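Local coordinates for protein succinylglutamate desuccinylase (Chromobacterium violaceum, PDB 1YW4) that probably hydrolyses N-succinylglutamate to succinate and glutamate, the last step of arginine breakdown by the AST pathway, using one zinc ion per subunit, at residues A61-V66 and V86-L91; R140-H145 and K173-A178. All coordinates share one frame; numbering follows the deposited sequence.

Contact 1 of 2, residues A61-V66 and V86-L91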
loop_
_atom_site.group_PDB
_atom_site.type_symbol
_atom_site.label_atom_id
_atom_site.label_comp_id
_atom_site.label_asym_id
_atom_site.label_seq_id
_atom_site.Cartn_x
_atom_site.Cartn_y
_atom_site.Cartn_z
ATOM N N ALA A 61 -23.119 -4.996 -24.334
ATOM C CA ALA A 61 -23.652 -5.951 -23.372
ATOM C C ALA A 61 -24.436 -5.247 -22.254
ATOM O O ALA A 61 -25.615 -5.542 -22.037
ATOM C CB ALA A 61 -22.521 -6.809 -22.776
ATOM N N PRO A 62 -23.803 -4.304 -21.529
ATOM C CA PRO A 62 -24.546 -3.626 -20.457
ATOM C C PRO A 62 -25.804 -2.915 -20.959
ATOM O O PRO A 62 -26.808 -2.824 -20.246
ATOM C CB PRO A 62 -23.518 -2.649 -19.879
ATOM C CG PRO A 62 -22.201 -3.340 -20.141
ATOM C CD PRO A 62 -22.404 -3.845 -21.566
ATOM N N ILE A 63 -25.741 -2.403 -22.188
ATOM C CA ILE A 63 -26.874 -1.702 -22.798
ATOM C C ILE A 63 -28.093 -2.631 -22.918
ATOM O O ILE A 63 -29.209 -2.258 -22.536
ATOM C CB ILE A 63 -26.498 -1.166 -24.207
ATOM C CG1 ILE A 63 -25.292 -0.223 -24.113
ATOM C CG2 ILE A 63 -27.677 -0.438 -24.819
ATOM C CD1 ILE A 63 -24.794 0.267 -25.484
ATOM N N GLU A 64 -27.878 -3.842 -23.433
ATOM C CA GLU A 64 -28.964 -4.813 -23.587
ATOM C C GLU A 64 -29.515 -5.237 -22.227
ATOM O O GLU A 64 -30.721 -5.412 -22.081
ATOM C CB GLU A 64 -28.486 -6.059 -24.352
ATOM C CG GLU A 64 -27.845 -5.761 -25.707
ATOM C CD GLU A 64 -27.446 -7.015 -26.485
ATOM O OE1 GLU A 64 -26.826 -7.922 -25.890
ATOM O OE2 GLU A 64 -27.738 -7.089 -27.700
ATOM N N VAL A 65 -28.638 -5.398 -21.235
ATOM C CA VAL A 65 -29.068 -5.800 -19.895
ATOM C C VAL A 65 -29.936 -4.717 -19.253
ATOM O O VAL A 65 -30.951 -5.012 -18.618
ATOM C CB VAL A 65 -27.868 -6.089 -18.971
ATOM C CG1 VAL A 65 -28.352 -6.306 -17.526
ATOM C CG2 VAL A 65 -27.128 -7.327 -19.458
ATOM N N VAL A 66 -29.535 -3.462 -19.420
ATOM C CA VAL A 66 -30.315 -2.365 -18.864
ATOM C C VAL A 66 -31.654 -2.287 -19.589
ATOM O O VAL A 66 -32.708 -2.254 -18.957
ATOM C CB VAL A 66 -29.585 -1.013 -19.018
ATOM C CG1 VAL A 66 -30.525 0.138 -18.658
ATOM C CG2 VAL A 66 -28.363 -0.986 -18.110
ATOM N N VAL A 86 -31.887 6.099 -15.869
ATOM C CA VAL A 86 -31.109 5.336 -16.834
ATOM C C VAL A 86 -30.579 6.291 -17.899
ATOM O O VAL A 86 -31.320 7.136 -18.419
ATOM C CB VAL A 86 -31.951 4.252 -17.542
ATOM C CG1 VAL A 86 -31.127 3.589 -18.638
ATOM C CG2 VAL A 86 -32.406 3.193 -16.530
HETATM N N MSE A 87 -29.294 6.153 -18.201
HETATM C CA MSE A 87 -28.659 6.975 -19.213
HETATM C C MSE A 87 -27.956 6.166 -20.295
HETATM O O MSE A 87 -27.045 5.393 -20.008
HETATM C CB MSE A 87 -27.617 7.893 -18.590
HETATM C CG MSE A 87 -28.144 8.966 -17.697
HETATM SE SE MSE A 87 -26.700 10.044 -17.041
HETATM C CE MSE A 87 -27.540 11.748 -16.939
ATOM N N PHE A 88 -28.415 6.313 -21.533
ATOM C CA PHE A 88 -27.764 5.683 -22.675
ATOM C C PHE A 88 -26.881 6.884 -23.031
ATOM O O PHE A 88 -27.302 7.797 -23.739
ATOM C CB PHE A 88 -28.789 5.379 -23.773
ATOM C CG PHE A 88 -29.783 4.311 -23.389
ATOM C CD1 PHE A 88 -31.133 4.612 -23.257
ATOM C CD2 PHE A 88 -29.351 3.018 -23.097
ATOM C CE1 PHE A 88 -32.040 3.639 -22.833
ATOM C CE2 PHE A 88 -30.251 2.033 -22.669
ATOM C CZ PHE A 88 -31.594 2.344 -22.537
ATOM N N ALA A 89 -25.665 6.868 -22.495
ATOM C CA ALA A 89 -24.718 7.976 -22.594
ATOM C C ALA A 89 -24.300 8.572 -23.919
ATOM O O ALA A 89 -24.614 9.734 -24.202
ATOM C CB ALA A 89 -23.485 7.654 -21.765
ATOM N N ASN A 90 -23.573 7.814 -24.722
ATOM C CA ASN A 90 -23.122 8.338 -25.996
ATOM C C ASN A 90 -24.017 7.785 -27.094
ATOM O O ASN A 90 -23.677 6.797 -27.735
ATOM C CB ASN A 90 -21.664 7.934 -26.236
ATOM C CG ASN A 90 -20.992 8.801 -27.271
ATOM O OD1 ASN A 90 -21.650 9.330 -28.164
ATOM N ND2 ASN A 90 -19.676 8.948 -27.164
ATOM N N LEU A 91 -25.158 8.433 -27.320
ATOM C CA LEU A 91 -26.116 7.969 -28.326
ATOM C C LEU A 91 -25.569 7.813 -29.735
ATOM O O LEU A 91 -25.796 6.786 -30.384
ATOM C CB LEU A 91 -27.335 8.891 -28.367
ATOM C CG LEU A 91 -28.330 8.768 -27.211
ATOM C CD1 LEU A 91 -29.335 9.921 -27.299
ATOM C CD2 LEU A 91 -29.045 7.420 -27.271
#
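Val66 and Val86 meet methyl to methyl, each reaching toward the other from its own backbone. CG1 of Val66 stands 3.5 Å from CG1 of Val86, a tight approach for two methyl groups. In both residues CG1 lies anti to the backbone N (chi1 170° in Val66 and 174° in Val86), and this puts the two methyls tip to tip. CG2 of Val86 is a second, looser neighbour, 4.2 Å from CG1 of Val66.

Phe88 fills the next place along the strand on the same side, since Met87 between them points away. Its ring meets the helix through CE2. The CG2 methyl of Ile63 lies 4.2 Å from CE2 of Phe88, and the two side chains cross at a slant. CG1 of Val66 touches the same ring carbon at the limit of contact, 4.4 Å from CE2 of Phe88. Both methyls reach the ring obliquely. Within the strand, CG1 of Val86 lies 4.1 Å above one face of the Phe88 ring, nearer the ring's margin than its centre. CG1 of Val86 therefore touches both Val66 and the aromatic ring.

The contact is wholly apolar and buried. Cys53 of strand 48-53 packs against Ile63, Val66 and Phe88, and Leu148 of strand 143-151 also touches Val66. On the far side of the strand, Met87 packs on Leu128 and Leu131 of helix 120-137.

The axes of helix 61-66 and strand 86-88 pass 10.2 Å apart, with their directions 140° from each other. This is the packing of a beta-alpha-beta unit, in which helix 61-75 connects strand 48-53 to strand 83-88 within the catalytic domain of the AspA/AstE family.

Contact 2 of 2, residues R140-H145 and K173-A178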
loop_
_atom_site.group_PDB
_atom_site.type_symbol
_atom_site.label_atom_id
_atom_site.label_comp_id
_atom_site.label_asym_id
_atom_site.label_seq_id
_atom_site.Cartn_x
_atom_site.Cartn_y
_atom_site.Cartn_z
ATOM N N ARG A 140 -32.862 11.333 -0.910
ATOM C CA ARG A 140 -32.946 11.443 0.539
ATOM C C ARG A 140 -32.401 10.193 1.207
ATOM O O ARG A 140 -32.114 10.193 2.402
ATOM C CB ARG A 140 -34.394 11.698 0.962
ATOM C CG ARG A 140 -34.851 13.115 0.634
ATOM C CD ARG A 140 -34.079 14.118 1.484
ATOM N NE ARG A 140 -33.664 15.303 0.739
ATOM C CZ ARG A 140 -34.497 16.163 0.162
ATOM N NH1 ARG A 140 -34.016 17.213 -0.492
ATOM N NH2 ARG A 140 -35.809 15.971 0.235
ATOM N N ALA A 141 -32.258 9.131 0.424
ATOM C CA ALA A 141 -31.731 7.876 0.927
ATOM C C ALA A 141 -30.362 7.654 0.296
ATOM O O ALA A 141 -29.580 8.596 0.156
ATOM C CB ALA A 141 -32.676 6.733 0.579
ATOM N N ARG A 142 -30.071 6.421 -0.095
ATOM C CA ARG A 142 -28.779 6.121 -0.701
ATOM C C ARG A 142 -28.655 6.683 -2.121
ATOM O O ARG A 142 -29.640 6.797 -2.847
ATOM C CB ARG A 142 -28.549 4.611 -0.724
ATOM C CG ARG A 142 -28.516 3.947 0.647
ATOM C CD ARG A 142 -28.090 2.493 0.525
ATOM N NE ARG A 142 -29.022 1.709 -0.279
ATOM C CZ ARG A 142 -28.765 0.490 -0.745
ATOM N NH1 ARG A 142 -27.600 -0.090 -0.493
ATOM N NH2 ARG A 142 -29.670 -0.152 -1.466
ATOM N N LYS A 143 -27.433 7.047 -2.493
ATOM C CA LYS A 143 -27.131 7.563 -3.827
ATOM C C LYS A 143 -26.135 6.592 -4.473
ATOM O O LYS A 143 -24.957 6.563 -4.116
ATOM C CB LYS A 143 -26.540 8.970 -3.720
ATOM C CG LYS A 143 -27.557 10.010 -3.257
ATOM C CD LYS A 143 -26.945 11.390 -3.107
ATOM C CE LYS A 143 -25.903 11.416 -2.013
ATOM N NZ LYS A 143 -26.489 11.036 -0.694
ATOM N N LEU A 144 -26.624 5.797 -5.423
ATOM C CA LEU A 144 -25.806 4.787 -6.083
ATOM C C LEU A 144 -25.687 4.966 -7.593
ATOM O O LEU A 144 -26.684 5.135 -8.289
ATOM C CB LEU A 144 -26.385 3.401 -5.786
ATOM C CG LEU A 144 -26.592 3.035 -4.314
ATOM C CD1 LEU A 144 -27.375 1.726 -4.220
ATOM C CD2 LEU A 144 -25.254 2.910 -3.622
ATOM N N HIS A 145 -24.456 4.902 -8.084
ATOM C CA HIS A 145 -24.170 5.054 -9.501
ATOM C C HIS A 145 -23.248 3.961 -10.028
ATOM O O HIS A 145 -22.125 3.809 -9.557
ATOM C CB HIS A 145 -23.525 6.415 -9.757
ATOM C CG HIS A 145 -23.104 6.622 -11.178
ATOM N ND1 HIS A 145 -23.685 5.949 -12.232
ATOM C CD2 HIS A 145 -22.185 7.451 -11.723
ATOM C CE1 HIS A 145 -23.143 6.360 -13.365
ATOM N NE2 HIS A 145 -22.231 7.270 -13.083
ATOM N N LYS A 173 -16.303 2.625 1.162
ATOM C CA LYS A 173 -17.384 1.896 1.818
ATOM C C LYS A 173 -17.332 0.416 1.466
ATOM O O LYS A 173 -17.491 0.036 0.307
ATOM C CB LYS A 173 -18.737 2.489 1.411
ATOM C CG LYS A 173 -19.912 2.005 2.244
ATOM C CD LYS A 173 -21.170 2.788 1.906
ATOM C CE LYS A 173 -22.295 2.487 2.889
ATOM N NZ LYS A 173 -23.491 3.356 2.648
ATOM N N ARG A 174 -17.112 -0.421 2.474
ATOM C CA ARG A 174 -17.025 -1.858 2.250
ATOM C C ARG A 174 -18.378 -2.535 2.082
ATOM O O ARG A 174 -18.454 -3.684 1.650
ATOM C CB ARG A 174 -16.230 -2.511 3.382
ATOM C CG ARG A 174 -16.581 -2.015 4.769
ATOM C CD ARG A 174 -15.459 -2.362 5.722
ATOM N NE ARG A 174 -15.211 -3.802 5.754
ATOM C CZ ARG A 174 -14.025 -4.349 5.994
ATOM N NH1 ARG A 174 -12.973 -3.572 6.219
ATOM N NH2 ARG A 174 -13.890 -5.670 6.015
ATOM N N GLU A 175 -19.447 -1.820 2.413
ATOM C CA GLU A 175 -20.790 -2.364 2.263
ATOM C C GLU A 175 -21.040 -2.531 0.755
ATOM O O GLU A 175 -21.666 -3.497 0.318
ATOM C CB GLU A 175 -21.812 -1.399 2.871
ATOM C CG GLU A 175 -23.063 -2.068 3.408
ATOM C CD GLU A 175 -23.783 -2.874 2.358
ATOM O OE1 GLU A 175 -24.255 -2.272 1.371
ATOM O OE2 GLU A 175 -23.875 -4.112 2.519
ATOM N N GLN A 176 -20.536 -1.586 -0.035
ATOM C CA GLN A 176 -20.694 -1.645 -1.483
ATOM C C GLN A 176 -19.721 -2.655 -2.081
ATOM O O GLN A 176 -20.033 -3.323 -3.067
ATOM C CB GLN A 176 -20.476 -0.265 -2.104
ATOM C CG GLN A 176 -21.715 0.618 -2.053
ATOM C CD GLN A 176 -22.849 0.057 -2.895
ATOM O OE1 GLN A 176 -22.723 -0.077 -4.118
ATOM N NE2 GLN A 176 -23.962 -0.279 -2.249
ATOM N N LEU A 177 -18.539 -2.761 -1.487
ATOM C CA LEU A 177 -17.553 -3.720 -1.961
ATOM C C LEU A 177 -18.149 -5.110 -1.807
ATOM O O LEU A 177 -17.897 -6.004 -2.615
ATOM C CB LEU A 177 -16.263 -3.612 -1.143
ATOM C CG LEU A 177 -15.400 -2.389 -1.445
ATOM C CD1 LEU A 177 -14.200 -2.340 -0.508
ATOM C CD2 LEU A 177 -14.947 -2.451 -2.893
ATOM N N ALA A 178 -18.955 -5.283 -0.766
ATOM C CA ALA A 178 -19.593 -6.565 -0.509
ATOM C C ALA A 178 -20.596 -6.865 -1.616
ATOM O O ALA A 178 -20.584 -7.948 -2.203
ATOM C CB ALA A 178 -20.289 -6.538 0.842
#
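Strand 143-145 and the first turn of helix 174-178 come nearest at Leu144 and Gln176, whose CA atoms are 9.4 Å apart, so side chains bridge the gap. Leu144 points at the helix and meets the amide of Gln176 with its CD2 methyl. CD2 of Leu144 is 3.7 Å from NE2 and 3.8 Å from CD of Gln176. The glutamine chain bends at chi2 (-65°), which carries its amide across to the strand. OE1 of Gln176 is held from outside the pair by a hydrogen bond with the hydroxyl of Tyr146.

The contact sits in the catalytic domain of the zinc-dependent AspA/AstE family. Strand 143-151 runs between strands 48-53 and 209-215, and helix 174-181 packs beside its beginning. Leu239 of helix 230-241 touches both Arg142 and Leu144.

The guanidinium of Arg142 lies over Leu144, whose CD1 stands 3.9 Å above the centre of the Arg142 guanidinium plane. NH1 of Arg142 comes within 4.0 Å of NE2 of Gln176. Both atoms are donors, so this is packing and not a bond; the side chains approach at a slant, with guanidinium and amide planes 70° apart. OE1 of Glu175 lies near the guanidinium plane at its edge, 4.4 Å from NH1 of Arg142, too long for a salt bridge. The opposite charges probably attract weakly there. NE of Arg142 forms a salt bridge with OD2 of Asp47, outside the two segments.

Both segments of contact 1 come earlier in the chain than those of contact 2, and both contacts lie in the catalytic domain. Their centres are 21 Å apart. Their nearest atoms are about 6 Å apart, so they do not touch. Strand 143-151 relates them: its start carries contact 2, and further on its Leu148 packs on Val66 of contact 1. The same strand supplies the zinc ligand His149. Contact 1 is nearer the metal, with the side chain of Ile63 about 10 Å from the zinc ion and about 6 Å from that of the ligand Glu59. Contact 2 lies away from the metal site and is only partly buried.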